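Local atomic coordinates of putative amidohydrolase/peptidase (Burkholderia cenocepacia, PDB entry 4WJB), a protein that probably hydrolyses carbon-nitrogen bonds, other than peptide bonds, as a zinc-dependent amidohydrolase of the peptidase M20 family. Residues D22-W25 / A26-R30; R120-D124 / A125-T129; A282-S286 / R287-P291; C374-A377 / R378-T382. All coordinates share one frame; numbering follows the deposited sequence. Where two conformers were deposited one is given.

Interaction 1: D22-W25 / A26-R30; sequences DRLW and ASLER
The carbonyls of D22, R23, L24 and W25 each accept the amide N-H four residues on, from A26, S27, L28 and E29, so that the two segments form one uninterrupted run of alpha-helix 21-31, near the N-terminus of the chain. W25 O to E29 N, at 2.9 Å, is the straightest of the four (165°). L24 O carries a second bond: S27 OG lies 2.7 Å from it, and both donors come from the same face of the carbonyl plane. The hydroxyl can turn back in this way because chi1 of S27 (76°) sets OG between its own backbone N and carbonyl carbon, a common means of satisfying a buried serine within a helix. Apolar contact is lighter, with L24 CG 4.2 Å from L28 CD1 on the side covered by helices 109-124 and 403-421. Here L28 packs on L113 and L24 on A410. R23 points its guanidinium off this helix to salt bridges with E117 and D124. On the more exposed flank the bent chain of E29 passes obliquely by the indole of W25; its carboxylate plane is almost parallel to the ring (3°), and CG lies 3.6 Å from W25 NE1.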
# COMPACT_ATOMS: atom_id res chain seq x y z
N ASP A 22 -38.25 31.52 -0.66
CA ASP A 22 -37.84 32.13 0.59
C ASP A 22 -38.36 31.35 1.80
O ASP A 22 -37.66 31.20 2.80
CB ASP A 22 -38.31 33.58 0.66
CG ASP A 22 -37.71 34.44 -0.43
OD1 ASP A 22 -36.54 34.19 -0.80
OD2 ASP A 22 -38.40 35.35 -0.93
N ARG A 23 -39.58 30.85 1.68
CA ARG A 23 -40.20 30.04 2.74
C ARG A 23 -39.43 28.73 2.91
O ARG A 23 -39.10 28.33 4.03
CB ARG A 23 -41.67 29.76 2.41
CG ARG A 23 -42.44 28.98 3.46
CD ARG A 23 -43.93 28.97 3.14
NE ARG A 23 -44.22 28.30 1.87
CZ ARG A 23 -45.36 28.43 1.20
NH1 ARG A 23 -46.34 29.20 1.67
NH2 ARG A 23 -45.53 27.78 0.05
N LEU A 24 -39.16 28.06 1.80
CA LEU A 24 -38.39 26.83 1.83
C LEU A 24 -37.01 27.06 2.43
O LEU A 24 -36.53 26.25 3.23
CB LEU A 24 -38.26 26.25 0.42
CG LEU A 24 -37.23 25.13 0.25
CD1 LEU A 24 -37.70 23.85 0.92
CD2 LEU A 24 -36.94 24.90 -1.21
N TRP A 25 -36.38 28.17 2.06
CA TRP A 25 -35.04 28.48 2.56
C TRP A 25 -35.07 28.74 4.06
O TRP A 25 -34.19 28.30 4.79
CB TRP A 25 -34.45 29.69 1.84
CG TRP A 25 -33.00 29.91 2.14
CD1 TRP A 25 -32.47 30.82 3.01
CD2 TRP A 25 -31.90 29.19 1.59
NE1 TRP A 25 -31.10 30.71 3.03
CE2 TRP A 25 -30.72 29.71 2.16
CE3 TRP A 25 -31.79 28.15 0.66
CZ2 TRP A 25 -29.46 29.24 1.84
CZ3 TRP A 25 -30.53 27.67 0.34
CH2 TRP A 25 -29.38 28.22 0.93
N ALA A 26 -36.10 29.46 4.51
CA ALA A 26 -36.26 29.74 5.93
C ALA A 26 -36.41 28.44 6.72
O ALA A 26 -35.86 28.31 7.82
CB ALA A 26 -37.46 30.65 6.15
N SER A 27 -37.14 27.47 6.17
CA SER A 27 -37.35 26.20 6.85
C SER A 27 -36.03 25.42 6.96
O SER A 27 -35.78 24.74 7.95
CB SER A 27 -38.42 25.36 6.15
OG SER A 27 -37.94 24.76 4.96
N LEU A 28 -35.19 25.53 5.94
CA LEU A 28 -33.88 24.87 5.95
C LEU A 28 -32.93 25.52 6.97
O LEU A 28 -32.21 24.83 7.69
CB LEU A 28 -33.25 24.90 4.55
CG LEU A 28 -33.93 23.98 3.53
CD1 LEU A 28 -33.56 24.36 2.10
CD2 LEU A 28 -33.56 22.53 3.81
N GLU A 29 -32.93 26.85 7.01
CA GLU A 29 -32.11 27.57 7.99
C GLU A 29 -32.54 27.22 9.42
O GLU A 29 -31.70 27.00 10.29
CB GLU A 29 -32.21 29.08 7.77
CG GLU A 29 -31.60 29.57 6.45
CD GLU A 29 -30.08 29.45 6.43
OE1 GLU A 29 -29.42 30.26 7.11
OE2 GLU A 29 -29.56 28.56 5.73
N ARG A 30 -33.85 27.16 9.65
CA ARG A 30 -34.39 26.87 10.97
C ARG A 30 -34.06 25.44 11.42
O ARG A 30 -33.64 25.22 12.56
CB ARG A 30 -35.91 27.09 10.98
CG ARG A 30 -36.62 26.58 12.23
CD ARG A 30 -36.19 27.35 13.48
NE ARG A 30 -36.94 26.91 14.65
CZ ARG A 30 -36.55 25.95 15.48
NH1 ARG A 30 -35.41 25.30 15.26
NH2 ARG A 30 -37.30 25.62 16.52

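Interaction 2: R120-D124 / A125-T129; sequences RALND and AAIET
L122 and I127 meet across the end of helix 109-124, where the chain leaves the helix for the loop before strand 133-138. From its CB, L122 sends CG anti to the carbonyl carbon (chi1 -71°), and the chain then runs on so that one methyl of the fork faces the loop. That methyl, CD2, does the touching: it stands 3.9 Å from I127 CG2 and 4.0 Å from I127 CD1, filling the angle between the two arms of the isoleucine, and is also 4.0 Å from I127 CB. The side chains cross at a slant, and L418 of helix 403-421 packs against both, and L414 of the same helix touches L122.

The backbone turn that brings I127 back over L122 is a Schellman motif. A126 adopts positive phi (52°), and two bonds return to the last helical turn. The longer loop is closed by I127 N, which points almost straight at L122 O (3.0 Å, 177°). Inside it A126 N reaches N123 O at 2.9 Å, but from well above the carbonyl plane. One step earlier, A125 N still makes the ordinary helical bond to A121 O.

The polar side chains of the final turn look outward to other parts of the fold. N123 joins the ends of two neighbouring elements, its ND2 donating to A65 O and its OD1 accepting from R81 NE. The D124 carboxylate turns toward R23 of helix 21-31, and in the loop the carbonyl oxygen of I127 accepts a further bond from R81 NH2.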
# COMPACT_ATOMS: atom_id res chain seq x y z
N ARG A 120 -47.34 22.83 1.39
CA ARG A 120 -47.67 24.23 1.59
C ARG A 120 -48.03 24.94 0.29
O ARG A 120 -48.96 25.75 0.26
CB ARG A 120 -46.50 24.96 2.26
CG ARG A 120 -46.29 24.58 3.71
CD ARG A 120 -44.99 25.17 4.25
NE ARG A 120 -44.87 25.01 5.69
CZ ARG A 120 -43.83 25.42 6.40
NH1 ARG A 120 -42.81 26.02 5.80
NH2 ARG A 120 -43.81 25.25 7.72
N ALA A 121 -47.32 24.61 -0.79
CA ALA A 121 -47.57 25.26 -2.08
C ALA A 121 -48.91 24.83 -2.67
O ALA A 121 -49.62 25.63 -3.26
CB ALA A 121 -46.44 24.94 -3.06
N LEU A 122 -49.24 23.55 -2.51
CA LEU A 122 -50.54 23.05 -2.93
C LEU A 122 -51.66 23.72 -2.13
O LEU A 122 -52.71 24.05 -2.68
CB LEU A 122 -50.61 21.53 -2.78
CG LEU A 122 -49.76 20.74 -3.78
CD1 LEU A 122 -49.72 19.26 -3.41
CD2 LEU A 122 -50.30 20.93 -5.20
N ASN A 123 -51.43 23.93 -0.84
CA ASN A 123 -52.38 24.64 0.01
C ASN A 123 -52.61 26.08 -0.46
O ASN A 123 -53.74 26.54 -0.56
CB ASN A 123 -51.92 24.64 1.47
CG ASN A 123 -52.08 23.29 2.15
OD1 ASN A 123 -52.70 22.37 1.61
ND2 ASN A 123 -51.52 23.17 3.35
N ASP A 124 -51.51 26.79 -0.74
CA ASP A 124 -51.60 28.19 -1.16
C ASP A 124 -52.38 28.34 -2.45
O ASP A 124 -53.07 29.34 -2.66
CB ASP A 124 -50.20 28.78 -1.35
CG ASP A 124 -49.48 29.02 -0.04
OD1 ASP A 124 -50.12 28.84 1.03
OD2 ASP A 124 -48.29 29.40 -0.07
N ALA A 125 -52.28 27.35 -3.33
CA ALA A 125 -52.99 27.39 -4.60
C ALA A 125 -54.38 26.77 -4.49
O ALA A 125 -55.10 26.69 -5.48
CB ALA A 125 -52.19 26.67 -5.67
N ALA A 126 -54.74 26.34 -3.28
CA ALA A 126 -56.02 25.69 -3.02
C ALA A 126 -56.27 24.53 -3.98
O ALA A 126 -57.36 24.38 -4.53
CB ALA A 126 -57.17 26.70 -3.10
N ILE A 127 -55.25 23.71 -4.18
CA ILE A 127 -55.35 22.59 -5.11
C ILE A 127 -55.82 21.30 -4.43
O ILE A 127 -55.30 20.92 -3.38
CB ILE A 127 -54.00 22.36 -5.82
CG1 ILE A 127 -53.71 23.51 -6.77
CG2 ILE A 127 -53.99 21.03 -6.57
CD1 ILE A 127 -52.40 23.37 -7.51
N GLU A 128 -56.82 20.65 -5.02
CA GLU A 128 -57.23 19.32 -4.61
C GLU A 128 -56.64 18.27 -5.56
O GLU A 128 -56.72 18.41 -6.78
CB GLU A 128 -58.76 19.19 -4.56
CG GLU A 128 -59.27 17.75 -4.65
CD GLU A 128 -60.74 17.60 -4.29
OE1 GLU A 128 -61.05 17.43 -3.09
OE2 GLU A 128 -61.59 17.65 -5.21
N THR A 129 -56.04 17.23 -4.99
CA THR A 129 -55.47 16.15 -5.79
C THR A 129 -56.34 14.90 -5.71
O THR A 129 -57.06 14.70 -4.73
CB THR A 129 -54.04 15.80 -5.35
OG1 THR A 129 -54.05 15.32 -4.00
CG2 THR A 129 -53.14 17.03 -5.43

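Interaction 3: A282-S286 / R287-P291; sequences ARPNS and RNTVP. With EDO (1,2-ethanediol), chain H.
S286 and T289 close the connection of the beta hairpin made by strands 274-283 and 289-302, in the dimerisation domain of the M20 fold. A type I turn runs from S286 to T289, and the close packing is gathered at its two ends. T289 N donates to S286 O at 3.2 Å, coming from above the carbonyl plane, while the side chains of the same two residues join through their hydroxyls, OG to OG1 at 3.0 Å. Both first torsions (48° for S286, 80° for T289) hold the oxygen between backbone N and carbonyl carbon, which lets the hydroxyls face each other across the mouth of the turn. T289 OG1 also bonds a water that accepts from S286 N, so side chains and solvent together tie the two ends. P284, which follows a cis peptide bond, brings its ring obliquely to the same hydroxyl, CG 3.6 Å from T289 OG1.

Beyond the turn's two ends the contact thins. N285 OD1 accepts from the backbone N of I280 of the second subunit, placing the hairpin end at the dimer interface. At the subunit boundary N288 ND2 points nearly straight (178°) at a 1,2-ethanediol, probably from the crystallisation liquor, which R301 of the second subunit also binds; the diol O1 lies 3.3 Å from N288 ND2.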
# COMPACT_ATOMS: atom_id res chain seq x y z
N ALA A 282 1.26 -3.99 0.23
CA ALA A 282 2.42 -4.71 -0.26
C ALA A 282 3.12 -5.39 0.90
O ALA A 282 3.06 -4.92 2.04
CB ALA A 282 3.37 -3.77 -0.98
N ARG A 283 3.76 -6.52 0.63
CA ARG A 283 4.58 -7.17 1.64
C ARG A 283 5.85 -7.74 1.02
O ARG A 283 5.84 -8.24 -0.11
CB ARG A 283 3.78 -8.25 2.37
CG ARG A 283 3.22 -9.35 1.49
CD ARG A 283 3.12 -10.65 2.28
NE ARG A 283 4.41 -10.98 2.88
CZ ARG A 283 5.37 -11.66 2.25
NH1 ARG A 283 6.51 -11.90 2.87
NH2 ARG A 283 5.18 -12.08 1.01
N PRO A 284 6.97 -7.65 1.75
CA PRO A 284 7.06 -7.13 3.12
C PRO A 284 7.04 -5.61 3.20
O PRO A 284 7.05 -5.07 4.31
CB PRO A 284 8.40 -7.68 3.61
CG PRO A 284 9.23 -7.72 2.37
CD PRO A 284 8.29 -8.07 1.24
N ASN A 285 7.00 -4.95 2.05
CA ASN A 285 6.90 -3.49 1.95
C ASN A 285 8.14 -2.79 2.51
O ASN A 285 8.04 -1.75 3.15
CB ASN A 285 5.63 -2.99 2.67
CG ASN A 285 5.07 -1.71 2.05
OD1 ASN A 285 5.11 -1.52 0.84
ND2 ASN A 285 4.54 -0.83 2.90
N SER A 286 9.31 -3.37 2.27
CA SER A 286 10.57 -2.71 2.64
C SER A 286 11.26 -2.20 1.38
O SER A 286 11.24 -2.86 0.34
CB SER A 286 11.48 -3.66 3.42
OG SER A 286 11.57 -4.92 2.79
N ARG A 287 11.86 -1.02 1.50
CA ARG A 287 12.39 -0.29 0.35
C ARG A 287 13.47 -1.04 -0.43
O ARG A 287 13.58 -0.90 -1.65
CB ARG A 287 12.95 1.06 0.83
CG ARG A 287 13.96 0.95 1.95
CD ARG A 287 14.23 2.30 2.61
NE ARG A 287 15.27 2.21 3.62
CZ ARG A 287 15.64 3.23 4.40
NH1 ARG A 287 15.05 4.41 4.27
NH2 ARG A 287 16.60 3.06 5.29
N ASN A 288 14.27 -1.84 0.27
CA ASN A 288 15.40 -2.51 -0.36
C ASN A 288 15.11 -3.94 -0.81
O ASN A 288 16.02 -4.69 -1.15
CB ASN A 288 16.61 -2.51 0.59
CG ASN A 288 16.37 -3.32 1.85
OD1 ASN A 288 15.23 -3.48 2.30
ND2 ASN A 288 17.45 -3.81 2.45
N THR A 289 13.84 -4.33 -0.83
CA THR A 289 13.49 -5.67 -1.29
C THR A 289 12.42 -5.67 -2.37
O THR A 289 11.55 -4.80 -2.40
CB THR A 289 13.00 -6.57 -0.13
OG1 THR A 289 11.63 -6.28 0.16
CG2 THR A 289 13.83 -6.36 1.12
N VAL A 290 12.51 -6.64 -3.27
CA VAL A 290 11.48 -6.89 -4.26
C VAL A 290 10.26 -7.48 -3.56
O VAL A 290 10.37 -8.54 -2.93
CB VAL A 290 11.96 -7.85 -5.35
CG1 VAL A 290 10.84 -8.14 -6.35
CG2 VAL A 290 13.21 -7.30 -6.05
N PRO A 291 9.10 -6.79 -3.64
CA PRO A 291 7.88 -7.25 -2.98
C PRO A 291 7.42 -8.62 -3.47
O PRO A 291 7.23 -8.81 -4.67
CB PRO A 291 6.85 -6.17 -3.35
CG PRO A 291 7.66 -4.97 -3.70
CD PRO A 291 8.91 -5.51 -4.34
C1 EDO H . 21.77 -3.12 1.64
O1 EDO H . 20.41 -3.25 1.20
C2 EDO H . 22.66 -4.01 0.77
O2 EDO H . 24.02 -3.59 0.87
O HOH W 1 8.83 -5.14 -0.26

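Interaction 4: C374-A377 / R378-T382; sequences CYVA and RVAPT
R378 N and V379 N each donate to a carbonyl three residues back, to Y375 O and V376 O, both at 2.9 Å. These i to i-3 bonds carry the chain on from helix 372-376 toward the loop before strand 382-387 of the M20 catalytic domain. In both bonds the donor stands about 50° out of the carbonyl plane. Two waters extend the polar network. One donates to C374 O (2.6 Å) and accepts from R378 NE in the plane of the guanidinium, at its edge. The extended chain of R378 lays its CB and CG against Y375 O on the way there, and its NH2 ends 4.2 Å from Y375 CE1, oblique to the ring. The second water donates to A377 O and accepts from T382 N, bridging A377 to the start of the strand.

From the first strand residue, T382 OG1 donates back to A380 O in the loop at 2.8 Å. With chi1 at -54°, this hydroxyl sits anti to its carbonyl carbon, and T382 OG1 also comes 3.3 Å from A377 CA. Packing spreads from there: V376 CG1 lies 3.8 Å from T382 OG1, the two side chains crossing nearly at right angles, and A199 of strand 198-204 covers both. A377 touches V341 of strand 329-342, and its CB is 3.9 Å from T382 CB.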
# COMPACT_ATOMS: atom_id res chain seq x y z
N CYS A 374 -33.73 4.16 -3.36
CA CYS A 374 -33.19 2.99 -4.04
C CYS A 374 -33.89 1.71 -3.58
O CYS A 374 -34.09 0.78 -4.37
CB CYS A 374 -31.68 2.88 -3.82
SG CYS A 374 -30.74 4.24 -4.56
N TYR A 375 -34.26 1.67 -2.31
CA TYR A 375 -34.98 0.53 -1.75
C TYR A 375 -36.48 0.65 -2.03
O TYR A 375 -37.14 -0.33 -2.35
CB TYR A 375 -34.73 0.41 -0.24
CG TYR A 375 -33.36 -0.14 0.15
CD1 TYR A 375 -32.54 -0.75 -0.79
CD2 TYR A 375 -32.90 -0.05 1.46
CE1 TYR A 375 -31.29 -1.26 -0.44
CE2 TYR A 375 -31.66 -0.56 1.82
CZ TYR A 375 -30.86 -1.16 0.87
OH TYR A 375 -29.63 -1.66 1.23
N VAL A 376 -37.01 1.87 -1.92
CA VAL A 376 -38.44 2.10 -2.14
C VAL A 376 -38.81 1.74 -3.57
O VAL A 376 -39.93 1.33 -3.85
CB VAL A 376 -38.81 3.56 -1.81
CG1 VAL A 376 -40.32 3.83 -2.05
CG2 VAL A 376 -38.45 3.87 -0.37
N ALA A 377 -37.84 1.85 -4.47
CA ALA A 377 -38.04 1.47 -5.87
C ALA A 377 -38.49 0.01 -6.01
O ALA A 377 -39.11 -0.35 -7.02
CB ALA A 377 -36.77 1.72 -6.68
N ARG A 378 -38.20 -0.82 -5.01
CA ARG A 378 -38.63 -2.22 -5.02
C ARG A 378 -40.13 -2.42 -4.81
O ARG A 378 -40.68 -3.44 -5.21
CB ARG A 378 -37.88 -3.02 -3.95
CG ARG A 378 -36.38 -3.10 -4.13
CD ARG A 378 -35.78 -4.08 -3.15
NE ARG A 378 -34.32 -4.00 -3.15
CZ ARG A 378 -33.52 -4.89 -2.58
NH1 ARG A 378 -34.04 -5.96 -1.97
NH2 ARG A 378 -32.21 -4.73 -2.63
N VAL A 379 -40.78 -1.46 -4.16
CA VAL A 379 -42.18 -1.64 -3.78
C VAL A 379 -43.09 -0.54 -4.31
O VAL A 379 -44.27 -0.48 -3.96
CB VAL A 379 -42.35 -1.72 -2.25
CG1 VAL A 379 -41.63 -2.95 -1.69
CG2 VAL A 379 -41.84 -0.44 -1.58
N ALA A 380 -42.55 0.33 -5.16
CA ALA A 380 -43.32 1.43 -5.72
C ALA A 380 -42.61 2.01 -6.93
O ALA A 380 -41.38 2.00 -6.98
CB ALA A 380 -43.53 2.52 -4.69
N PRO A 381 -43.37 2.50 -7.92
CA PRO A 381 -42.73 3.25 -9.01
C PRO A 381 -42.03 4.46 -8.41
O PRO A 381 -42.69 5.30 -7.80
CB PRO A 381 -43.90 3.66 -9.91
CG PRO A 381 -45.04 2.74 -9.52
CD PRO A 381 -44.84 2.47 -8.06
N THR A 382 -40.72 4.54 -8.56
CA THR A 382 -39.94 5.55 -7.85
C THR A 382 -39.03 6.32 -8.81
O THR A 382 -38.55 5.77 -9.80
CB THR A 382 -39.11 4.90 -6.72
OG1 THR A 382 -39.99 4.14 -5.87
CG2 THR A 382 -38.39 5.95 -5.88
O HOH W 2 -33.51 -1.73 -4.78
O HOH W 3 -39.36 2.11 -9.15

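In the fold
Interactions 1 and 2 are directly joined, although about 90 residues separate them in sequence: R23 NH1 of the first helix forms a 2.6 Å salt bridge with D124 OD2 near the end of the other. Interactions 1 and 4 approach the metal centre from different parts of the fold. The L28 side chain is about 12 Å from the bound zinc ion and that of C374 about 10 Å, while the nearest atoms of these two contacts remain about 19 Å apart. Interaction 3 is remote, its centre about 56 Å from that of interaction 1 and 49 Å from that of interaction 4; it belongs to the dimerisation domain and meets the second subunit.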